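Local coordinates for coat protein (Papaya mosaic virus, PDB 4DOX) that forms the capsid of a flexible filamentous plant virus, probably by packing helically around the viral RNA, at residues V64-S73 against K137-D145. Numbering follows the deposited sequence.
Sequences VNFCYDNGSS and KFAAFDFFD
The ring of Phe141 lies between Tyr68, whose CE1 sits over one face and 3.5 Å from Phe141 CD2, and the CA of Phe144 over the opposite face; Phe138 O and Phe143 CD1 lie at its edge, in plane. The Tyr68 and Phe141 planes are inclined at 37°, an oblique pairing with centroids 4.6 Å apart. Phe141 CD1 in turn covers the centre of one face of the Phe143 ring. The rim of Phe143 meets the end of helix 56-70 nearly in plane, CE1 abutting the backbone at Cys67 C and Tyr68 N, while its CZ reaches Val64 CG1 at 3.8 Å. With CG anti to the backbone N, the Tyr68 side chain extends alongside Phe141 toward the loop until OH comes to the edge of the Phe138 ring; a water shared with this hydroxyl donates to Phe138 O.

Where the helix ends, Gly71 takes a positive phi, and Ser72 meets the carboxylate of Asp142 through two bonds. Ser72 N donates to the syn lone pair of Asp142 OD2 at 2.9 Å. Ser72 OG donates to Asp142 OD1 at 2.5 Å, from outside the carboxylate plane. Both oxygens are thereby engaged, which should fix the rotation of the group. Arg104 joins from helix 103-108, forming a salt bridge with Asp142 OD2 and a hydrogen bond with Ser72 OG. A second water bridges the two backbones, accepting from Asp142 N and donating to Cys67 O.

Ile114 of helix 111-118 also packs on Tyr68, and Cys107 of helix 103-108 on Phe143. An aromatic cluster and a Ser-Asp-Arg network of hydrogen bonds and a salt bridge thus join the C-terminal end of helix 56-70 to the long loop preceding helix 165-172, within the all-helical coat-protein fold.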
loop_
_atom_site.group_PDB
_atom_site.type_symbol
_atom_site.label_atom_id
_atom_site.label_comp_id
_atom_site.label_asym_id
_atom_site.label_seq_id
_atom_site.Cartn_x
_atom_site.Cartn_y
_atom_site.Cartn_z
ATOM N N VAL A 64 3.150 4.851 -5.113
ATOM C CA VAL A 64 2.390 5.130 -3.886
ATOM C C VAL A 64 2.085 6.613 -3.707
ATOM O O VAL A 64 0.949 6.989 -3.380
ATOM C CB VAL A 64 3.094 4.578 -2.633
ATOM C CG1 VAL A 64 2.213 4.770 -1.430
ATOM C CG2 VAL A 64 3.454 3.094 -2.861
ATOM N N ASN A 65 3.091 7.454 -3.916
ATOM C CA ASN A 65 2.887 8.876 -3.872
ATOM C C ASN A 65 1.806 9.291 -4.846
ATOM O O ASN A 65 0.951 10.096 -4.527
ATOM C CB ASN A 65 4.174 9.597 -4.259
ATOM C CG ASN A 65 4.148 11.105 -3.907
ATOM O OD1 ASN A 65 3.921 11.506 -2.744
ATOM N ND2 ASN A 65 4.406 11.934 -4.905
ATOM N N PHE A 66 1.844 8.745 -6.056
ATOM C CA PHE A 66 0.926 9.189 -7.093
ATOM C C PHE A 66 -0.484 8.889 -6.606
ATOM O O PHE A 66 -1.381 9.720 -6.765
ATOM C CB PHE A 66 1.179 8.481 -8.432
ATOM C CG PHE A 66 0.105 8.761 -9.442
ATOM C CD1 PHE A 66 0.218 9.835 -10.320
ATOM C CD2 PHE A 66 -1.066 7.995 -9.467
ATOM C CE1 PHE A 66 -0.816 10.116 -11.227
ATOM C CE2 PHE A 66 -2.082 8.261 -10.366
ATOM C CZ PHE A 66 -1.977 9.330 -11.231
ATOM N N CYS A 67 -0.657 7.710 -5.990
ATOM C CA CYS A 67 -1.971 7.254 -5.484
ATOM C C CYS A 67 -2.443 8.019 -4.264
ATOM O O CYS A 67 -3.666 8.221 -4.088
ATOM C CB CYS A 67 -1.966 5.761 -5.220
ATOM S SG CYS A 67 -1.888 4.878 -6.805
ATOM N N TYR A 68 -1.477 8.480 -3.457
ATOM C CA TYR A 68 -1.748 9.395 -2.349
ATOM C C TYR A 68 -2.535 10.633 -2.804
ATOM O O TYR A 68 -3.436 11.081 -2.066
ATOM C CB TYR A 68 -0.448 9.794 -1.653
ATOM C CG TYR A 68 -0.603 10.657 -0.419
ATOM C CD1 TYR A 68 -0.670 10.072 0.852
ATOM C CD2 TYR A 68 -0.636 12.051 -0.519
ATOM C CE1 TYR A 68 -0.778 10.853 2.011
ATOM C CE2 TYR A 68 -0.747 12.854 0.608
ATOM C CZ TYR A 68 -0.819 12.273 1.896
ATOM O OH TYR A 68 -0.949 13.083 3.055
ATOM N N ASP A 69 -2.229 11.162 -4.007
ATOM C CA ASP A 69 -2.970 12.339 -4.562
ATOM C C ASP A 69 -4.202 11.906 -5.372
ATOM O O ASP A 69 -5.302 12.447 -5.215
ATOM C CB ASP A 69 -2.052 13.302 -5.356
ATOM C CG ASP A 69 -0.917 13.904 -4.480
ATOM O OD1 ASP A 69 -1.243 14.525 -3.431
ATOM O OD2 ASP A 69 0.313 13.739 -4.812
ATOM N N ASN A 70 -4.015 10.883 -6.198
ATOM C CA ASN A 70 -4.971 10.583 -7.268
ATOM C C ASN A 70 -5.948 9.419 -7.038
ATOM O O ASN A 70 -6.873 9.268 -7.799
ATOM C CB ASN A 70 -4.217 10.404 -8.579
ATOM C CG ASN A 70 -3.443 11.671 -8.992
ATOM O OD1 ASN A 70 -4.041 12.670 -9.396
ATOM N ND2 ASN A 70 -2.117 11.624 -8.888
ATOM N N GLY A 71 -5.770 8.621 -5.981
ATOM C CA GLY A 71 -6.582 7.423 -5.816
ATOM C C GLY A 71 -5.821 6.172 -6.215
ATOM O O GLY A 71 -4.846 6.241 -6.952
ATOM N N SER A 72 -6.248 5.027 -5.698
ATOM C CA SER A 72 -5.553 3.741 -5.901
ATOM C C SER A 72 -6.576 2.707 -6.386
ATOM O O SER A 72 -6.364 1.508 -6.312
ATOM C CB SER A 72 -4.863 3.283 -4.594
ATOM O OG SER A 72 -5.813 3.030 -3.574
ATOM N N SER A 73 -7.680 3.212 -6.898
ATOM C CA SER A 73 -8.774 2.408 -7.396
ATOM C C SER A 73 -8.388 1.669 -8.655
ATOM O O SER A 73 -7.480 2.079 -9.368
ATOM C CB SER A 73 -9.960 3.318 -7.652
ATOM O OG SER A 73 -10.720 2.763 -8.672
ATOM N N LYS A 137 -7.500 16.795 6.803
ATOM C CA LYS A 137 -6.863 16.832 5.509
ATOM C C LYS A 137 -5.954 15.663 5.159
ATOM O O LYS A 137 -5.953 15.179 4.035
ATOM C CB LYS A 137 -5.886 17.942 5.623
ATOM C CG LYS A 137 -6.155 19.109 4.910
ATOM C CD LYS A 137 -4.836 19.571 4.452
ATOM C CE LYS A 137 -4.150 20.468 5.386
ATOM N NZ LYS A 137 -4.896 21.710 5.387
ATOM N N PHE A 138 -5.133 15.277 6.136
ATOM C CA PHE A 138 -4.063 14.316 5.975
ATOM C C PHE A 138 -4.588 12.903 6.004
ATOM O O PHE A 138 -3.841 11.962 5.870
ATOM C CB PHE A 138 -2.963 14.580 7.000
ATOM C CG PHE A 138 -2.168 15.787 6.682
ATOM C CD1 PHE A 138 -2.302 16.969 7.416
ATOM C CD2 PHE A 138 -1.328 15.776 5.582
ATOM C CE1 PHE A 138 -1.575 18.103 7.064
ATOM C CE2 PHE A 138 -0.610 16.896 5.226
ATOM C CZ PHE A 138 -0.727 18.061 5.972
ATOM N N ALA A 139 -5.902 12.796 6.146
ATOM C CA ALA A 139 -6.627 11.544 6.118
ATOM C C ALA A 139 -7.237 11.275 4.734
ATOM O O ALA A 139 -7.809 10.221 4.497
ATOM C CB ALA A 139 -7.695 11.597 7.149
ATOM N N ALA A 140 -7.122 12.243 3.820
ATOM C CA ALA A 140 -7.934 12.184 2.567
ATOM C C ALA A 140 -7.254 11.375 1.442
ATOM O O ALA A 140 -7.139 11.845 0.292
ATOM C CB ALA A 140 -8.373 13.589 2.093
ATOM N N PHE A 141 -6.764 10.192 1.800
ATOM C CA PHE A 141 -6.343 9.250 0.791
ATOM C C PHE A 141 -7.003 7.927 1.031
ATOM O O PHE A 141 -7.357 7.586 2.185
ATOM C CB PHE A 141 -4.820 9.138 0.631
ATOM C CG PHE A 141 -4.061 8.736 1.870
ATOM C CD1 PHE A 141 -3.371 7.522 1.907
ATOM C CD2 PHE A 141 -3.937 9.612 2.971
ATOM C CE1 PHE A 141 -2.633 7.154 3.072
ATOM C CE2 PHE A 141 -3.206 9.254 4.101
ATOM C CZ PHE A 141 -2.550 8.036 4.155
ATOM N N ASP A 142 -7.202 7.183 -0.059
ATOM C CA ASP A 142 -8.023 5.998 0.019
ATOM C C ASP A 142 -7.361 4.745 0.563
ATOM O O ASP A 142 -7.974 3.685 0.516
ATOM C CB ASP A 142 -8.732 5.716 -1.306
ATOM C CG ASP A 142 -7.784 5.302 -2.425
ATOM O OD1 ASP A 142 -6.611 4.948 -2.164
ATOM O OD2 ASP A 142 -8.232 5.311 -3.590
ATOM N N PHE A 143 -6.139 4.835 1.075
ATOM C CA PHE A 143 -5.545 3.700 1.777
ATOM C C PHE A 143 -4.963 4.156 3.094
ATOM O O PHE A 143 -3.937 3.630 3.571
ATOM C CB PHE A 143 -4.484 2.996 0.928
ATOM C CG PHE A 143 -3.435 3.912 0.384
ATOM C CD1 PHE A 143 -3.716 4.750 -0.710
ATOM C CD2 PHE A 143 -2.147 3.930 0.946
ATOM C CE1 PHE A 143 -2.719 5.598 -1.259
ATOM C CE2 PHE A 143 -1.137 4.783 0.424
ATOM C CZ PHE A 143 -1.422 5.626 -0.682
ATOM N N PHE A 144 -5.612 5.157 3.667
ATOM C CA PHE A 144 -5.249 5.657 4.952
ATOM C C PHE A 144 -5.325 4.525 5.967
ATOM O O PHE A 144 -4.549 4.527 6.944
ATOM C CB PHE A 144 -6.192 6.791 5.304
ATOM C CG PHE A 144 -6.256 7.131 6.777
ATOM C CD1 PHE A 144 -5.314 8.005 7.359
ATOM C CD2 PHE A 144 -7.279 6.617 7.581
ATOM C CE1 PHE A 144 -5.382 8.347 8.709
ATOM C CE2 PHE A 144 -7.356 6.945 8.940
ATOM C CZ PHE A 144 -6.412 7.808 9.506
ATOM N N ASP A 145 -6.230 3.554 5.747
ATOM C CA ASP A 145 -6.448 2.457 6.718
ATOM C C ASP A 145 -5.249 1.570 6.855
ATOM O O ASP A 145 -5.256 0.646 7.672
ATOM C CB ASP A 145 -7.664 1.554 6.376
ATOM C CG ASP A 145 -7.757 1.170 4.882
ATOM O OD1 ASP A 145 -8.891 0.776 4.498
ATOM O OD2 ASP A 145 -6.749 1.279 4.099
HETATM O O HOH W 1 -6.093 8.322 -2.474
HETATM O O HOH W 2 -1.310 11.980 5.235
HETATM O O HOH W 3 -6.242 11.118 -2.393
#